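Local coordinates for cellulosome protein dockerin type I (Clostridium thermocellum, PDB 2WZ8) that probably binds carbohydrate through a calcium-containing beta-sandwich module of family 35, as part of a cellulosomal protein, at residues Val56-Asn70 and Ser136-Ala148. Sequence-based numbering, arbitrary orientation.
With CA (calcium ion), chain B.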
ATOM      1  N   VAL A  56     -14.487   6.530  -6.310  1.00 14.47           N
ATOM      2  CA  VAL A  56     -14.376   7.511  -7.400  1.00 13.50           C
ATOM      3  C   VAL A  56     -15.692   7.619  -8.167  1.00 13.68           C
ATOM      4  O   VAL A  56     -16.446   6.671  -8.243  1.00 14.47           O
ATOM      5  CB  VAL A  56     -13.220   7.187  -8.360  1.00 12.79           C
ATOM      6  CG1 VAL A  56     -11.867   7.316  -7.662  1.00 16.45           C
ATOM      7  CG2 VAL A  56     -13.403   5.837  -9.028  1.00 13.56           C
ATOM      8  N   PRO A  57     -15.965   8.792  -8.754  1.00 15.03           N
ATOM      9  CA  PRO A  57     -17.248   8.976  -9.424  1.00 16.16           C
ATOM     10  C   PRO A  57     -17.320   8.410 -10.841  1.00 15.63           C
ATOM     11  O   PRO A  57     -18.412   8.302 -11.422  1.00 18.17           O
ATOM     12  CB  PRO A  57     -17.353  10.502  -9.515  1.00 16.60           C
ATOM     13  CG  PRO A  57     -15.972  10.945  -9.588  1.00 19.47           C
ATOM     14  CD  PRO A  57     -15.231  10.064  -8.631  1.00 16.01           C
ATOM     15  N   GLN A  58     -16.168   8.148 -11.422  1.00 14.93           N
ATOM     16  CA  GLN A  58     -16.057   7.782 -12.842  1.00 14.76           C
ATOM     17  C   GLN A  58     -15.160   6.598 -13.031  1.00 14.97           C
ATOM     18  O   GLN A  58     -14.093   6.525 -12.408  1.00 15.54           O
ATOM     19  CB  GLN A  58     -15.458   8.946 -13.650  1.00 15.26           C
ATOM     20  CG  GLN A  58     -16.301  10.159 -13.740  1.00 15.72           C
ATOM     21  CD  GLN A  58     -17.415  10.030 -14.730  1.00 16.34           C
ATOM     22  OE1 GLN A  58     -17.389   9.206 -15.667  1.00 17.65           O
ATOM     23  NE2 GLN A  58     -18.398  10.882 -14.571  1.00 19.40           N
ATOM     24  N   ALA A  59     -15.540   5.694 -13.922  1.00 15.12           N
ATOM     25  CA  ALA A  59     -14.654   4.636 -14.349  1.00 15.10           C
ATOM     26  C   ALA A  59     -13.484   5.237 -15.098  1.00 15.68           C
ATOM     27  O   ALA A  59     -13.646   6.185 -15.877  1.00 17.33           O
ATOM     28  CB  ALA A  59     -15.376   3.625 -15.224  1.00 16.35           C
ATOM     29  N   GLY A  60     -12.298   4.702 -14.860  1.00 15.63           N
ATOM     30  CA  GLY A  60     -11.096   5.162 -15.561  1.00 15.51           C
ATOM     31  C   GLY A  60      -9.829   4.854 -14.826  1.00 15.21           C
ATOM     32  O   GLY A  60      -9.822   4.225 -13.802  1.00 14.57           O
ATOM     33  N   THR A  61      -8.756   5.273 -15.441  1.00 16.58           N
ATOM     34  CA  THR A  61      -7.418   5.122 -14.858  1.00 16.68           C
ATOM     35  C   THR A  61      -7.106   6.346 -13.999  1.00 16.47           C
ATOM     36  O   THR A  61      -7.270   7.519 -14.403  1.00 16.97           O
ATOM     37  CB  THR A  61      -6.344   4.902 -15.949  1.00 18.02           C
ATOM     38  OG1 THR A  61      -6.640   3.689 -16.660  1.00 22.63           O
ATOM     39  CG2 THR A  61      -4.952   4.837 -15.338  1.00 19.22           C
ATOM     40  N   TYR A  62      -6.666   6.042 -12.778  1.00 15.17           N
ATOM     41  CA  TYR A  62      -6.310   7.060 -11.804  1.00 14.22           C
ATOM     42  C   TYR A  62      -4.873   6.865 -11.397  1.00 14.37           C
ATOM     43  O   TYR A  62      -4.321   5.765 -11.483  1.00 15.87           O
ATOM     44  CB  TYR A  62      -7.203   6.952 -10.566  1.00 14.04           C
ATOM     45  CG  TYR A  62      -8.629   7.329 -10.849  1.00 14.41           C
ATOM     46  CD1 TYR A  62      -9.115   8.584 -10.497  1.00 16.10           C
ATOM     47  CD2 TYR A  62      -9.504   6.437 -11.483  1.00 13.11           C
ATOM     48  CE1 TYR A  62     -10.418   8.951 -10.776  1.00 17.04           C
ATOM     49  CE2 TYR A  62     -10.807   6.799 -11.757  1.00 14.12           C
ATOM     50  CZ  TYR A  62     -11.262   8.049 -11.390  1.00 14.61           C
ATOM     51  OH  TYR A  62     -12.552   8.455 -11.651  1.00 17.69           O
ATOM     52  N   ARG A  63      -4.311   7.920 -10.850  1.00 15.06           N
ATOM     53  CA  ARG A  63      -2.974   7.840 -10.252  1.00 15.87           C
ATOM     54  C   ARG A  63      -3.139   7.616  -8.763  1.00 14.09           C
ATOM     55  O   ARG A  63      -3.760   8.422  -8.064  1.00 14.95           O
ATOM     56  CB  ARG A  63      -2.202   9.129 -10.517  1.00 18.30           C
ATOM     57  CG  ARG A  63      -1.693   9.182 -11.938  1.00 23.30           C
ATOM     58  CD  ARG A  63      -0.799  10.388 -12.187  1.00 31.59           C
ATOM     59  NE  ARG A  63      -1.538  11.640 -12.044  1.00 36.52           N
ATOM     60  CZ  ARG A  63      -1.553  12.395 -10.946  1.00 40.73           C
ATOM     61  NH1 ARG A  63      -0.857  12.026  -9.865  1.00 42.98           N
ATOM     62  NH2 ARG A  63      -2.272  13.521 -10.927  1.00 43.17           N
ATOM     63  N   MET A  64      -2.543   6.536  -8.294  1.00 12.07           N
ATOM     64  CA  MET A  64      -2.525   6.208  -6.868  1.00 11.51           C
ATOM     65  C   MET A  64      -1.145   6.561  -6.328  1.00 11.71           C
ATOM     66  O   MET A  64      -0.109   6.003  -6.732  1.00 12.83           O
ATOM     67  CB  MET A  64      -2.794   4.727  -6.628  1.00 12.33           C
ATOM     68  CG  MET A  64      -2.695   4.357  -5.152  1.00 12.16           C
ATOM     69  SD  MET A  64      -3.145   2.640  -4.789  1.00 13.34           S
ATOM     70  CE  MET A  64      -1.912   1.688  -5.682  1.00 14.15           C
ATOM     71  N   VAL A  65      -1.140   7.544  -5.454  1.00 11.02           N
ATOM     72  CA  VAL A  65       0.084   7.994  -4.819  1.00 11.13           C
ATOM     73  C   VAL A  65       0.218   7.226  -3.497  1.00 10.88           C
ATOM     74  O   VAL A  65      -0.621   7.359  -2.599  1.00 11.79           O
ATOM     75  CB  VAL A  65       0.047   9.513  -4.493  1.00 11.93           C
ATOM     76  CG1 VAL A  65       1.422   9.953  -3.914  1.00 14.68           C
ATOM     77  CG2 VAL A  65      -0.321  10.343  -5.718  1.00 15.76           C
ATOM     78  N   VAL A  66       1.250   6.420  -3.406  1.00  9.68           N
ATOM     79  CA  VAL A  66       1.490   5.570  -2.243  1.00  8.84           C
ATOM     80  C   VAL A  66       2.599   6.185  -1.417  1.00  9.24           C
ATOM     81  O   VAL A  66       3.705   6.422  -1.913  1.00 10.46           O
ATOM     82  CB  VAL A  66       1.884   4.134  -2.671  1.00  9.28           C
ATOM     83  CG1 VAL A  66       2.117   3.218  -1.451  1.00 10.19           C
ATOM     84  CG2 VAL A  66       0.831   3.497  -3.606  1.00 11.59           C
ATOM     85  N   GLN A  67       2.293   6.431  -0.153  1.00  8.91           N
ATOM     86  CA  GLN A  67       3.299   6.902   0.815  1.00  8.71           C
ATOM     87  C   GLN A  67       3.754   5.722   1.654  1.00  7.69           C
ATOM     88  O   GLN A  67       2.948   5.026   2.229  1.00  9.07           O
ATOM     89  CB  GLN A  67       2.779   8.042   1.684  1.00  9.26           C
ATOM     90  CG  GLN A  67       3.854   8.619   2.605  1.00 10.23           C
ATOM     91  CD  GLN A  67       3.548   9.991   3.115  1.00 10.53           C
ATOM     92  OE1 GLN A  67       3.379  10.208   4.338  1.00 13.69           O
ATOM     93  NE2 GLN A  67       3.481  10.934   2.205  1.00 13.89           N
ATOM     94  N   PHE A  68       5.058   5.521   1.685  1.00  9.16           N
ATOM     95  CA  PHE A  68       5.641   4.261   2.174  1.00  8.36           C
ATOM     96  C   PHE A  68       7.026   4.473   2.771  1.00  9.45           C
ATOM     97  O   PHE A  68       7.680   5.493   2.494  1.00 10.16           O
ATOM     98  CB  PHE A  68       5.699   3.232   1.022  1.00  9.50           C
ATOM     99  CG  PHE A  68       6.739   3.559  -0.018  1.00  9.99           C
ATOM    100  CD1 PHE A  68       8.017   3.033   0.071  1.00  9.88           C
ATOM    101  CD2 PHE A  68       6.455   4.468  -1.027  1.00 10.32           C
ATOM    102  CE1 PHE A  68       8.996   3.373  -0.822  1.00 11.06           C
ATOM    103  CE2 PHE A  68       7.445   4.842  -1.915  1.00 10.58           C
ATOM    104  CZ  PHE A  68       8.712   4.281  -1.821  1.00 11.79           C
ATOM    105  N   ALA A  69       7.478   3.465   3.531  1.00  9.76           N
ATOM    106  CA  ALA A  69       8.859   3.391   4.012  1.00 10.26           C
ATOM    107  C   ALA A  69       9.454   2.052   3.623  1.00  9.77           C
ATOM    108  O   ALA A  69       8.781   1.045   3.647  1.00 10.70           O
ATOM    109  CB  ALA A  69       8.951   3.644   5.507  1.00 11.80           C
ATOM    110  N   ASN A  70      10.734   2.075   3.286  1.00 10.60           N
ATOM    111  CA  ASN A  70      11.476   0.866   2.935  1.00 11.26           C
ATOM    112  C   ASN A  70      12.958   1.072   3.190  1.00 12.08           C
ATOM    113  O   ASN A  70      13.601   1.777   2.431  1.00 12.66           O
ATOM    114  CB  ASN A  70      11.284   0.483   1.456  1.00 11.61           C
ATOM    115  CG  ASN A  70      12.294  -0.582   1.003  1.00 12.24           C
ATOM    116  OD1 ASN A  70      12.794  -1.350   1.837  1.00 12.62           O
ATOM    117  ND2 ASN A  70      12.612  -0.607  -0.283  1.00 12.42           N
ATOM    118  N   SER A 136       9.768 -12.462   1.575  1.00 20.81           N
ATOM    119  CA  SER A 136       9.739 -11.210   0.795  0.50 19.56           C
ATOM    120  C   SER A 136       8.623 -10.310   1.294  1.00 17.72           C
ATOM    121  O   SER A 136       7.473 -10.741   1.431  1.00 17.47           O
ATOM    122  CB  SER A 136       9.529 -11.519  -0.691  0.50 19.68           C
ATOM    123  OG  SER A 136       9.913 -10.453  -1.540  0.50 19.89           O
ATOM    124  N   TYR A 137       8.966  -9.052   1.558  1.00 16.47           N
ATOM    125  CA  TYR A 137       8.009  -8.094   2.120  1.00 13.90           C
ATOM    126  C   TYR A 137       7.800  -6.890   1.223  1.00 13.73           C
ATOM    127  O   TYR A 137       8.727  -6.382   0.563  1.00 14.01           O
ATOM    128  CB  TYR A 137       8.447  -7.591   3.501  1.00 14.57           C
ATOM    129  CG  TYR A 137       8.438  -8.679   4.555  1.00 15.18           C
ATOM    130  CD1 TYR A 137       7.284  -8.960   5.279  1.00 16.11           C
ATOM    131  CD2 TYR A 137       9.559  -9.452   4.778  1.00 17.72           C
ATOM    132  CE1 TYR A 137       7.272  -9.962   6.217  1.00 17.20           C
ATOM    133  CE2 TYR A 137       9.555 -10.461   5.727  1.00 18.64           C
ATOM    134  CZ  TYR A 137       8.397 -10.713   6.421  1.00 17.90           C
ATOM    135  OH  TYR A 137       8.405 -11.698   7.376  1.00 21.44           O
ATOM    136  N   ALA A 138       6.559  -6.436   1.225  1.00 13.09           N
ATOM    137  CA  ALA A 138       6.208  -5.103   0.707  1.00 11.98           C
ATOM    138  C   ALA A 138       6.780  -4.002   1.596  1.00 11.20           C
ATOM    139  O   ALA A 138       7.117  -4.250   2.740  1.00 11.59           O
ATOM    140  CB  ALA A 138       4.673  -4.939   0.624  1.00 12.35           C
ATOM    141  N   PRO A 139       6.915  -2.791   1.063  1.00 11.35           N
ATOM    142  CA  PRO A 139       7.216  -1.694   1.974  1.00 10.41           C
ATOM    143  C   PRO A 139       6.117  -1.552   3.029  1.00 10.80           C
ATOM    144  O   PRO A 139       4.980  -2.016   2.849  1.00 11.49           O
ATOM    145  CB  PRO A 139       7.198  -0.470   1.070  1.00 10.92           C
ATOM    146  CG  PRO A 139       6.301  -0.835  -0.032  1.00 12.99           C
ATOM    147  CD  PRO A 139       6.501  -2.295  -0.259  1.00 11.34           C
ATOM    148  N   ASN A 140       6.474  -0.849   4.095  1.00 10.03           N
ATOM    149  CA  ASN A 140       5.471  -0.384   5.068  1.00  9.75           C
ATOM    150  C   ASN A 140       4.643   0.720   4.397  1.00  9.50           C
ATOM    151  O   ASN A 140       5.194   1.614   3.765  1.00 10.74           O
ATOM    152  CB  ASN A 140       6.140   0.131   6.334  1.00  9.99           C
ATOM    153  CG  ASN A 140       6.836  -0.941   7.114  1.00 10.66           C
ATOM    154  OD1 ASN A 140       6.646  -2.129   6.852  1.00 11.88           O
ATOM    155  ND2 ASN A 140       7.623  -0.534   8.086  1.00 13.27           N
ATOM    156  N   ILE A 141       3.330   0.647   4.535  1.00  9.21           N
ATOM    157  CA  ILE A 141       2.419   1.576   3.864  1.00  9.18           C
ATOM    158  C   ILE A 141       1.807   2.520   4.877  1.00  8.32           C
ATOM    159  O   ILE A 141       1.241   2.095   5.878  1.00  9.57           O
ATOM    160  CB  ILE A 141       1.343   0.867   3.051  1.00  9.38           C
ATOM    161  CG1 ILE A 141       1.969  -0.167   2.096  1.00 12.35           C
ATOM    162  CG2 ILE A 141       0.421   1.877   2.328  1.00 10.41           C
ATOM    163  CD1 ILE A 141       2.725   0.367   0.993  1.00 16.47           C
ATOM    164  N   ASP A 142       1.979   3.813   4.618  1.00  9.20           N
ATOM    165  CA  ASP A 142       1.458   4.887   5.487  1.00  8.93           C
ATOM    166  C   ASP A 142       0.020   5.295   5.116  1.00  8.89           C
ATOM    167  O   ASP A 142      -0.903   5.358   5.949  1.00 10.08           O
ATOM    168  CB  ASP A 142       2.423   6.070   5.427  1.00  9.61           C
ATOM    169  CG  ASP A 142       2.053   7.215   6.342  1.00  9.52           C
ATOM    170  OD1 ASP A 142       1.112   7.075   7.164  1.00 10.60           O
ATOM    171  OD2 ASP A 142       2.782   8.233   6.288  1.00 10.96           O
ATOM    172  N   LYS A 143      -0.142   5.605   3.846  1.00  8.97           N
ATOM    173  CA  LYS A 143      -1.413   6.057   3.263  1.00  9.46           C
ATOM    174  C   LYS A 143      -1.321   5.985   1.743  1.00 10.20           C
ATOM    175  O   LYS A 143      -0.250   5.813   1.188  1.00  9.77           O
ATOM    176  CB  LYS A 143      -1.763   7.492   3.699  1.00 10.44           C
ATOM    177  CG  LYS A 143      -0.764   8.516   3.312  1.00 10.82           C
ATOM    178  CD  LYS A 143      -1.292   9.933   3.511  1.00 12.14           C
ATOM    179  CE  LYS A 143      -0.241  10.990   3.303  1.00 14.30           C
ATOM    180  NZ  LYS A 143      -0.765  12.403   3.361  1.00 19.73           N
ATOM    181  N   ILE A 144      -2.475   6.108   1.107  1.00  9.83           N
ATOM    182  CA  ILE A 144      -2.591   6.315  -0.335  1.00 10.00           C
ATOM    183  C   ILE A 144      -3.479   7.514  -0.629  1.00 10.40           C
ATOM    184  O   ILE A 144      -4.298   7.928   0.191  1.00 12.09           O
ATOM    185  CB  ILE A 144      -3.111   5.041  -1.064  1.00 10.91           C
ATOM    186  CG1 ILE A 144      -4.580   4.764  -0.768  1.00 10.43           C
ATOM    187  CG2 ILE A 144      -2.223   3.789  -0.793  1.00 11.78           C
ATOM    188  CD1 ILE A 144      -5.151   3.619  -1.564  1.00 13.00           C
ATOM    189  N   ALA A 145      -3.272   8.084  -1.807  1.00 10.60           N
ATOM    190  CA  ALA A 145      -4.128   9.117  -2.336  1.00 12.30           C
ATOM    191  C   ALA A 145      -4.488   8.810  -3.754  1.00 12.67           C
ATOM    192  O   ALA A 145      -3.665   8.276  -4.492  1.00 14.09           O
ATOM    193  CB  ALA A 145      -3.440  10.484  -2.237  1.00 13.89           C
ATOM    194  N   ILE A 146      -5.712   9.129  -4.123  1.00 13.18           N
ATOM    195  CA  ILE A 146      -6.178   8.886  -5.483  1.00 14.86           C
ATOM    196  C   ILE A 146      -6.385  10.221  -6.156  1.00 15.68           C
ATOM    197  O   ILE A 146      -7.106  11.081  -5.640  1.00 17.33           O
ATOM    198  CB  ILE A 146      -7.518   8.113  -5.484  1.00 15.09           C
ATOM    199  CG1 ILE A 146      -7.360   6.771  -4.769  1.00 15.84           C
ATOM    200  CG2 ILE A 146      -8.067   7.902  -6.910  1.00 18.22           C
ATOM    201  CD1 ILE A 146      -6.475   5.772  -5.489  1.00 17.43           C
ATOM    202  N   ALA A 147      -5.731  10.394  -7.291  1.00 17.51           N
ATOM    203  CA  ALA A 147      -5.850  11.608  -8.104  1.00 20.05           C
ATOM    204  C   ALA A 147      -6.336  11.278  -9.522  1.00 21.25           C
ATOM    205  O   ALA A 147      -5.879  10.307 -10.145  1.00 20.60           O
ATOM    206  CB  ALA A 147      -4.493  12.247  -8.118  1.00 21.02           C
ATOM    207  N   ALA A 148      -7.309  12.065  -9.997  1.00 24.82           N
ATOM    208  CA  ALA A 148      -7.911  11.888 -11.348  1.00 26.50           C
ATOM    209  C   ALA A 148      -6.967  12.276 -12.457  1.00 28.41           C
ATOM    210  O   ALA A 148      -7.163  11.807 -13.589  1.00 29.94           O
ATOM    211  CB  ALA A 148      -9.295  12.668 -11.523  1.00 27.45           C
TER
HETATM  212 CA    CA B1149      -0.816   6.561   8.200  1.00 10.14          CA
HETATM  213  O   HOH W   1      -8.901   9.899 -14.205  1.00 27.60           O
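Arg63 and Ala147 exchange two backbone hydrogen bonds, Arg63 N to Ala147 O and Ala147 N to Arg63 O, each 2.9 Å. Val65 and Ala145 form the next such pair, so strands 60-69 and 140-147 run antiparallel as the central neighbours of a four-stranded sheet. At Gln67 the ladder changes step: its N-H reaches Lys143 O, whereas its O accepts the N-H of Asp142 at 2.8 Å. Asp142 and Lys143 thus share one partner, a classic beta bulge. Past it, Ala69 N still donates a hydrogen bond to Asn140 O, but the return bond is weak.

On the buried face, branched and flexible apolar chains fill the interior of the beta-sandwich. Ile146 sends its two ends to different partners: CD1 lies 4.0 Å from Met64 CB, while CG2 meets Tyr62 CD1 at 3.8 Å, the two side chains crossing at about a right angle. Val56 CG1 sits over one face of the Tyr62 ring, toward its rim; the ring's hydroxyl donates a hydrogen bond to Gln58 O. With CG1 anti to the backbone N (chi1 -179°), Val66 sets that methyl 3.8 Å from Ile141 CD1. Pro139 CB packs against Phe68 CD1, and Phe102 and Phe103 meet the same ring edge-to-face.

The other face is more polar. The Gln67 side chain lies alongside Asp142, and the extended aliphatic chain of Lys143 crosses that of Gln67 on a slant; small Ala147 accommodates the Arg63 guanidinium beside its methyl.

Asp142 suits the calcium site: its carboxylate offers the cation an anionic oxygen, OD1 at 2.2 Å, and its carbonyl O a second ligand; Glu12, Glu14, Ser33 and Gln36 complete the site. The bulge therefore couples a central strand pair directly to the metal, consistent with a structural calcium.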